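Local coordinates for protein sesquisabinene B synthase 2 (Santalum album, PDB 6A2A) that probably cyclises farnesyl diphosphate to the sesquiterpene sesquisabinene B, as a magnesium- or manganese-dependent plant terpene synthase, at residues A[457-462]-A[531-536]; A[91-96]-A[243-248]. All coordinates share one frame; numbering follows the deposited sequence.

Contact 1: residues A[457-462]-A[531-536]; sequences RIINDL and GSHFFY
Ile459 meets His533 with CG1 beside its own backbone N, a turn that, with the chain extended beyond it, carries CD1 over the imidazole; Asn460 holds CG anti to its backbone N (chi1 -172°), which brings ND2 above the phenol of Tyr536. The first meeting is a CH-pi contact: CD1 of Ile459 lies 3.5 Å from the centroid of the His533 ring, 19° off the ring normal, while NE2 of that ring is hydrogen-bonded to Trp504. The other branch, Ile459 CG2, packs 3.9 Å from Ser532 CB. Asn460 ND2 sits over one face of Tyr536, 3.4 Å from CZ, with amide and ring planes 42° apart. Two waters bridge the segments: one donates to Ile459 O (2.8 Å) and to Tyr536 O, and the other accepts from Asn460 ND2 (3.2 Å) and pairs with Tyr536 OH. Asn460, a magnesium ligand seen in a structure of this protein, opens the NSE/DTE motif of class I terpene synthases; ring and water may steady its amide. An alanine in place of Tyr536 would probably leave that amide without the ring beneath it and the second water without its phenol partner, so that the amide could turn more easily. The last turns of helices 447-462 and 521-535 lie side by side, with helix 489-510 packed on Ile458 and Leu462 and helix 406-416 on Arg457.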
loop_
_atom_site.group_PDB
_atom_site.type_symbol
_atom_site.label_atom_id
_atom_site.label_comp_id
_atom_site.label_asym_id
_atom_site.label_seq_id
_atom_site.Cartn_x
_atom_site.Cartn_y
_atom_site.Cartn_z
ATOM N N ARG A 457 13.883 -24.285 13.288
ATOM C CA ARG A 457 15.052 -24.702 12.542
ATOM C C ARG A 457 15.150 -26.227 12.449
ATOM O O ARG A 457 15.250 -26.761 11.336
ATOM C CB ARG A 457 16.334 -24.119 13.144
ATOM C CG ARG A 457 17.610 -24.725 12.599
ATOM C CD ARG A 457 17.854 -24.799 11.133
ATOM N NE ARG A 457 17.864 -23.494 10.466
ATOM C CZ ARG A 457 17.832 -23.287 9.172
ATOM N NH1 ARG A 457 17.567 -24.276 8.325
ATOM N NH2 ARG A 457 17.969 -22.040 8.721
ATOM N N ILE A 458 15.053 -26.943 13.538
ATOM C CA ILE A 458 15.221 -28.381 13.473
ATOM C C ILE A 458 14.067 -29.029 12.703
ATOM O O ILE A 458 14.286 -29.991 11.902
ATOM C CB ILE A 458 15.368 -28.975 14.875
ATOM C CG1 ILE A 458 16.738 -28.607 15.444
ATOM C CG2 ILE A 458 15.135 -30.466 14.810
ATOM C CD1 ILE A 458 16.923 -29.072 16.879
ATOM N N ILE A 459 12.869 -28.509 12.875
ATOM C CA ILE A 459 11.723 -29.043 12.166
ATOM C C ILE A 459 11.906 -28.886 10.646
ATOM O O ILE A 459 11.697 -29.787 9.909
ATOM C CB ILE A 459 10.409 -28.430 12.649
ATOM C CG1 ILE A 459 10.164 -28.833 14.087
ATOM C CG2 ILE A 459 9.282 -28.877 11.756
ATOM C CD1 ILE A 459 9.168 -28.011 14.849
ATOM N N ASN A 460 12.307 -27.704 10.221
ATOM C CA ASN A 460 12.582 -27.450 8.826
ATOM C C ASN A 460 13.630 -28.444 8.316
ATOM O O ASN A 460 13.447 -29.034 7.314
ATOM C CB ASN A 460 13.049 -26.024 8.617
ATOM C CG ASN A 460 13.180 -25.638 7.160
ATOM O OD1 ASN A 460 13.933 -26.175 6.448
ATOM N ND2 ASN A 460 12.460 -24.649 6.769
ATOM N N ASP A 461 14.712 -28.631 9.062
ATOM C CA ASP A 461 15.765 -29.539 8.646
ATOM C C ASP A 461 15.301 -31.006 8.516
ATOM O O ASP A 461 15.772 -31.725 7.708
ATOM C CB ASP A 461 16.983 -29.449 9.565
ATOM C CG ASP A 461 17.772 -28.142 9.418
ATOM O OD1 ASP A 461 17.351 -27.250 8.718
ATOM O OD2 ASP A 461 18.803 -28.047 10.048
ATOM N N LEU A 462 14.390 -31.406 9.369
ATOM C CA LEU A 462 13.857 -32.750 9.356
ATOM C C LEU A 462 12.963 -32.959 8.175
ATOM O O LEU A 462 12.726 -34.035 7.776
ATOM C CB LEU A 462 13.076 -33.059 10.628
ATOM C CG LEU A 462 13.878 -33.336 11.880
ATOM C CD1 LEU A 462 12.996 -33.289 13.079
ATOM C CD2 LEU A 462 14.560 -34.670 11.823
ATOM N N GLY A 531 3.228 -24.035 12.753
ATOM C CA GLY A 531 3.393 -23.732 11.320
ATOM C C GLY A 531 4.519 -24.539 10.705
ATOM O O GLY A 531 4.367 -25.042 9.592
ATOM N N SER A 532 5.675 -24.648 11.379
ATOM C CA SER A 532 6.795 -25.387 10.842
ATOM C C SER A 532 6.467 -26.878 10.699
ATOM O O SER A 532 6.788 -27.498 9.688
ATOM C CB SER A 532 8.054 -25.165 11.679
ATOM O OG SER A 532 8.391 -23.790 11.602
ATOM N N HIS A 533 5.848 -27.428 11.703
ATOM C CA HIS A 533 5.490 -28.847 11.627
ATOM C C HIS A 533 4.555 -29.072 10.441
ATOM O O HIS A 533 4.746 -30.072 9.702
ATOM C CB HIS A 533 4.714 -29.369 12.865
ATOM C CG HIS A 533 5.531 -29.610 14.091
ATOM N ND1 HIS A 533 6.493 -30.561 14.154
ATOM C CD2 HIS A 533 5.517 -28.985 15.283
ATOM C CE1 HIS A 533 6.993 -30.573 15.362
ATOM N NE2 HIS A 533 6.447 -29.601 16.055
ATOM N N PHE A 534 3.597 -28.165 10.276
ATOM C CA PHE A 534 2.554 -28.382 9.288
ATOM C C PHE A 534 3.117 -28.231 7.878
ATOM O O PHE A 534 2.760 -29.034 6.965
ATOM C CB PHE A 534 1.408 -27.414 9.507
ATOM C CG PHE A 534 0.248 -27.678 8.594
ATOM C CD1 PHE A 534 -0.433 -28.878 8.672
ATOM C CD2 PHE A 534 -0.187 -26.685 7.754
ATOM C CE1 PHE A 534 -1.556 -29.088 7.885
ATOM C CE2 PHE A 534 -1.303 -26.900 6.958
ATOM C CZ PHE A 534 -1.972 -28.097 7.040
ATOM N N PHE A 535 3.985 -27.245 7.682
ATOM C CA PHE A 535 4.455 -26.909 6.337
ATOM C C PHE A 535 5.728 -27.672 5.939
ATOM O O PHE A 535 6.146 -27.609 4.755
ATOM C CB PHE A 535 4.606 -25.379 6.172
ATOM C CG PHE A 535 3.293 -24.689 5.967
ATOM C CD1 PHE A 535 2.550 -24.921 4.808
ATOM C CD2 PHE A 535 2.729 -23.932 6.974
ATOM C CE1 PHE A 535 1.286 -24.366 4.663
ATOM C CE2 PHE A 535 1.479 -23.361 6.824
ATOM C CZ PHE A 535 0.775 -23.554 5.658
ATOM N N TYR A 536 6.390 -28.360 6.857
ATOM C CA TYR A 536 7.571 -29.204 6.506
ATOM C C TYR A 536 7.354 -30.672 6.909
ATOM O O TYR A 536 8.230 -31.329 7.417
ATOM C CB TYR A 536 8.806 -28.550 7.140
ATOM C CG TYR A 536 8.943 -27.096 6.762
ATOM C CD1 TYR A 536 9.235 -26.692 5.464
ATOM C CD2 TYR A 536 8.799 -26.102 7.705
ATOM C CE1 TYR A 536 9.344 -25.345 5.130
ATOM C CE2 TYR A 536 8.894 -24.761 7.389
ATOM C CZ TYR A 536 9.125 -24.375 6.087
ATOM O OH TYR A 536 9.221 -23.032 5.821
HETATM O O HOH W 1 9.575 -31.681 9.742
HETATM O O HOH W 2 10.891 -22.107 7.920
#

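Contact 2: residues A[91-96]-A[243-248]; sequences LGLKYQ and RYAKLD
Ala245 and Leu91 form the apolar centre: Ala245 CB lies 4.0 Å from Leu91 CD1, and Leu93 CD1 reaches the same methyl at a similar separation. The second branch of Leu93 spans the change to polar ground, since CD2 touches both Tyr244 CE2 (3.9 Å) and Asp248 OD2 (3.6 Å). At the polar edge the Asp248 carboxylate accepts two bonds, one on each oxygen. Tyr95 OH meets OD2 of Asp248 tip to tip at 2.6 Å, donating to the syn lone pair; the Tyr95 CG stands between its backbone N and carbonyl carbon (chi1 79°), which carries the hydroxyl to the carboxylate. Gln96 NE2 donates to OD1 of Asp248 at 3.0 Å, from above the carboxylate plane and with an N-H...O angle of 155°. OE1 of the same amide is bonded to Lys65 of helix 55-73, so both its ends are held. A water donates to Leu91 O and Ala245 O, joining the two backbones. Gly92, at positive phi (82°), closes helix 78-90 in a Schellman motif. In this link to helix 98-110, part of the largely helical N-terminal terpene synthase domain, the residues on either side of Gly92 dock on the long helix 239-270, away from the metal-binding residues.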
loop_
_atom_site.group_PDB
_atom_site.type_symbol
_atom_site.label_atom_id
_atom_site.label_comp_id
_atom_site.label_asym_id
_atom_site.label_seq_id
_atom_site.Cartn_x
_atom_site.Cartn_y
_atom_site.Cartn_z
ATOM N N LEU A 91 -12.560 -26.808 16.075
ATOM C CA LEU A 91 -13.249 -26.154 15.017
ATOM C C LEU A 91 -12.684 -24.730 14.734
ATOM O O LEU A 91 -13.174 -24.070 13.875
ATOM C CB LEU A 91 -14.737 -26.044 15.357
ATOM C CG LEU A 91 -15.516 -27.337 15.258
ATOM C CD1 LEU A 91 -16.880 -27.198 15.879
ATOM C CD2 LEU A 91 -15.585 -27.861 13.840
ATOM N N GLY A 92 -11.707 -24.277 15.515
ATOM C CA GLY A 92 -11.067 -23.008 15.363
ATOM C C GLY A 92 -11.828 -21.857 15.979
ATOM O O GLY A 92 -11.645 -20.743 15.608
ATOM N N LEU A 93 -12.654 -22.167 16.962
ATOM C CA LEU A 93 -13.515 -21.177 17.563
ATOM C C LEU A 93 -13.194 -20.713 18.963
ATOM O O LEU A 93 -13.855 -19.884 19.466
ATOM C CB LEU A 93 -14.949 -21.683 17.546
ATOM C CG LEU A 93 -15.555 -22.043 16.210
ATOM C CD1 LEU A 93 -16.836 -22.836 16.399
ATOM C CD2 LEU A 93 -15.786 -20.818 15.382
ATOM N N LYS A 94 -12.180 -21.261 19.573
ATOM C CA LYS A 94 -11.864 -20.829 20.937
ATOM C C LYS A 94 -11.728 -19.298 21.017
ATOM O O LYS A 94 -12.085 -18.697 22.041
ATOM C CB LYS A 94 -10.618 -21.535 21.471
ATOM C CG LYS A 94 -10.445 -21.412 22.975
ATOM C CD LYS A 94 -9.488 -22.396 23.615
ATOM C CE LYS A 94 -8.055 -21.921 23.632
ATOM N NZ LYS A 94 -7.867 -20.851 24.645
ATOM N N TYR A 95 -11.194 -18.643 19.973
ATOM C CA TYR A 95 -10.960 -17.177 20.033
ATOM C C TYR A 95 -12.281 -16.414 20.175
ATOM O O TYR A 95 -12.271 -15.262 20.664
ATOM C CB TYR A 95 -10.184 -16.683 18.804
ATOM C CG TYR A 95 -11.029 -16.507 17.567
ATOM C CD1 TYR A 95 -11.523 -17.593 16.851
ATOM C CD2 TYR A 95 -11.405 -15.248 17.133
ATOM C CE1 TYR A 95 -12.350 -17.414 15.756
ATOM C CE2 TYR A 95 -12.174 -15.058 16.016
ATOM C CZ TYR A 95 -12.699 -16.143 15.354
ATOM O OH TYR A 95 -13.471 -15.911 14.267
ATOM N N GLN A 96 -13.400 -17.020 19.768
ATOM C CA GLN A 96 -14.716 -16.397 19.961
ATOM C C GLN A 96 -15.324 -16.684 21.349
ATOM O O GLN A 96 -16.287 -16.004 21.705
ATOM C CB GLN A 96 -15.718 -16.876 18.901
ATOM C CG GLN A 96 -15.467 -16.434 17.473
ATOM C CD GLN A 96 -15.888 -15.013 17.202
ATOM O OE1 GLN A 96 -15.960 -14.203 18.124
ATOM N NE2 GLN A 96 -16.074 -14.678 15.940
ATOM N N ARG A 243 -22.885 -25.576 12.191
ATOM C CA ARG A 243 -23.328 -24.500 11.355
ATOM C C ARG A 243 -22.549 -23.211 11.669
ATOM O O ARG A 243 -22.139 -22.491 10.740
ATOM C CB ARG A 243 -24.839 -24.281 11.542
ATOM C CG ARG A 243 -25.701 -25.311 10.813
ATOM C CD ARG A 243 -27.180 -25.231 11.218
ATOM N NE ARG A 243 -27.787 -23.943 10.884
ATOM C CZ ARG A 243 -28.621 -23.271 11.676
ATOM N NH1 ARG A 243 -28.965 -22.029 11.371
ATOM N NH2 ARG A 243 -29.073 -23.827 12.788
ATOM N N TYR A 244 -22.371 -22.889 12.940
ATOM C CA TYR A 244 -21.628 -21.698 13.344
ATOM C C TYR A 244 -20.153 -21.808 12.884
ATOM O O TYR A 244 -19.591 -20.811 12.421
ATOM C CB TYR A 244 -21.659 -21.469 14.852
ATOM C CG TYR A 244 -20.931 -20.219 15.277
ATOM C CD1 TYR A 244 -21.284 -18.974 14.792
ATOM C CD2 TYR A 244 -19.823 -20.296 16.095
ATOM C CE1 TYR A 244 -20.563 -17.835 15.107
ATOM C CE2 TYR A 244 -19.108 -19.157 16.449
ATOM C CZ TYR A 244 -19.464 -17.932 15.933
ATOM O OH TYR A 244 -18.803 -16.811 16.318
ATOM N N ALA A 245 -19.584 -22.984 13.004
ATOM C CA ALA A 245 -18.177 -23.245 12.620
ATOM C C ALA A 245 -17.940 -22.952 11.137
ATOM O O ALA A 245 -16.945 -22.282 10.769
ATOM C CB ALA A 245 -17.779 -24.666 12.952
ATOM N N LYS A 246 -18.876 -23.354 10.292
ATOM C CA LYS A 246 -18.776 -23.093 8.863
ATOM C C LYS A 246 -18.969 -21.609 8.560
ATOM O O LYS A 246 -18.291 -21.034 7.691
ATOM C CB LYS A 246 -19.801 -23.929 8.092
ATOM C CG LYS A 246 -19.588 -25.434 8.201
ATOM C CD LYS A 246 -20.568 -26.221 7.359
ATOM C CE LYS A 246 -20.286 -27.700 7.396
ATOM N NZ LYS A 246 -21.332 -28.449 6.662
ATOM N N LEU A 247 -19.906 -20.956 9.253
ATOM C CA LEU A 247 -20.197 -19.575 8.985
ATOM C C LEU A 247 -19.016 -18.679 9.404
ATOM O O LEU A 247 -18.618 -17.764 8.667
ATOM C CB LEU A 247 -21.472 -19.231 9.776
ATOM C CG LEU A 247 -22.368 -18.104 9.281
ATOM C CD1 LEU A 247 -22.749 -18.264 7.826
ATOM C CD2 LEU A 247 -23.637 -18.070 10.123
ATOM N N ASP A 248 -18.553 -18.872 10.620
ATOM C CA ASP A 248 -17.420 -18.126 11.161
ATOM C C ASP A 248 -16.188 -18.392 10.302
ATOM O O ASP A 248 -15.431 -17.451 10.050
ATOM C CB ASP A 248 -17.149 -18.449 12.585
ATOM C CG ASP A 248 -16.171 -17.473 13.237
ATOM O OD1 ASP A 248 -16.555 -16.302 13.464
ATOM O OD2 ASP A 248 -14.994 -17.885 13.424
HETATM O O HOH W 3 -14.412 -22.211 11.992
#

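The centres of contact 1 and contact 2 lie 27 Å apart and their nearest atoms about 13 Å, so the two do not touch; along the chain they follow one another, contact 2 closing before contact 1 opens. Their relation to the metal site differs. Contact 1 contains Asn460, a magnesium ligand seen in a structure of this protein, although no metal is bound to this chain here. The side chain of Asn460 is about 8 Å from that of Asp316 and about 10 Å from that of Glu394, ligands of another magnesium ion. Contact 2 instead joins a turn of the N-terminal domain to helix 239-270; its centre lies about 19 Å from the centre of the chain, that of contact 1 about 9 Å.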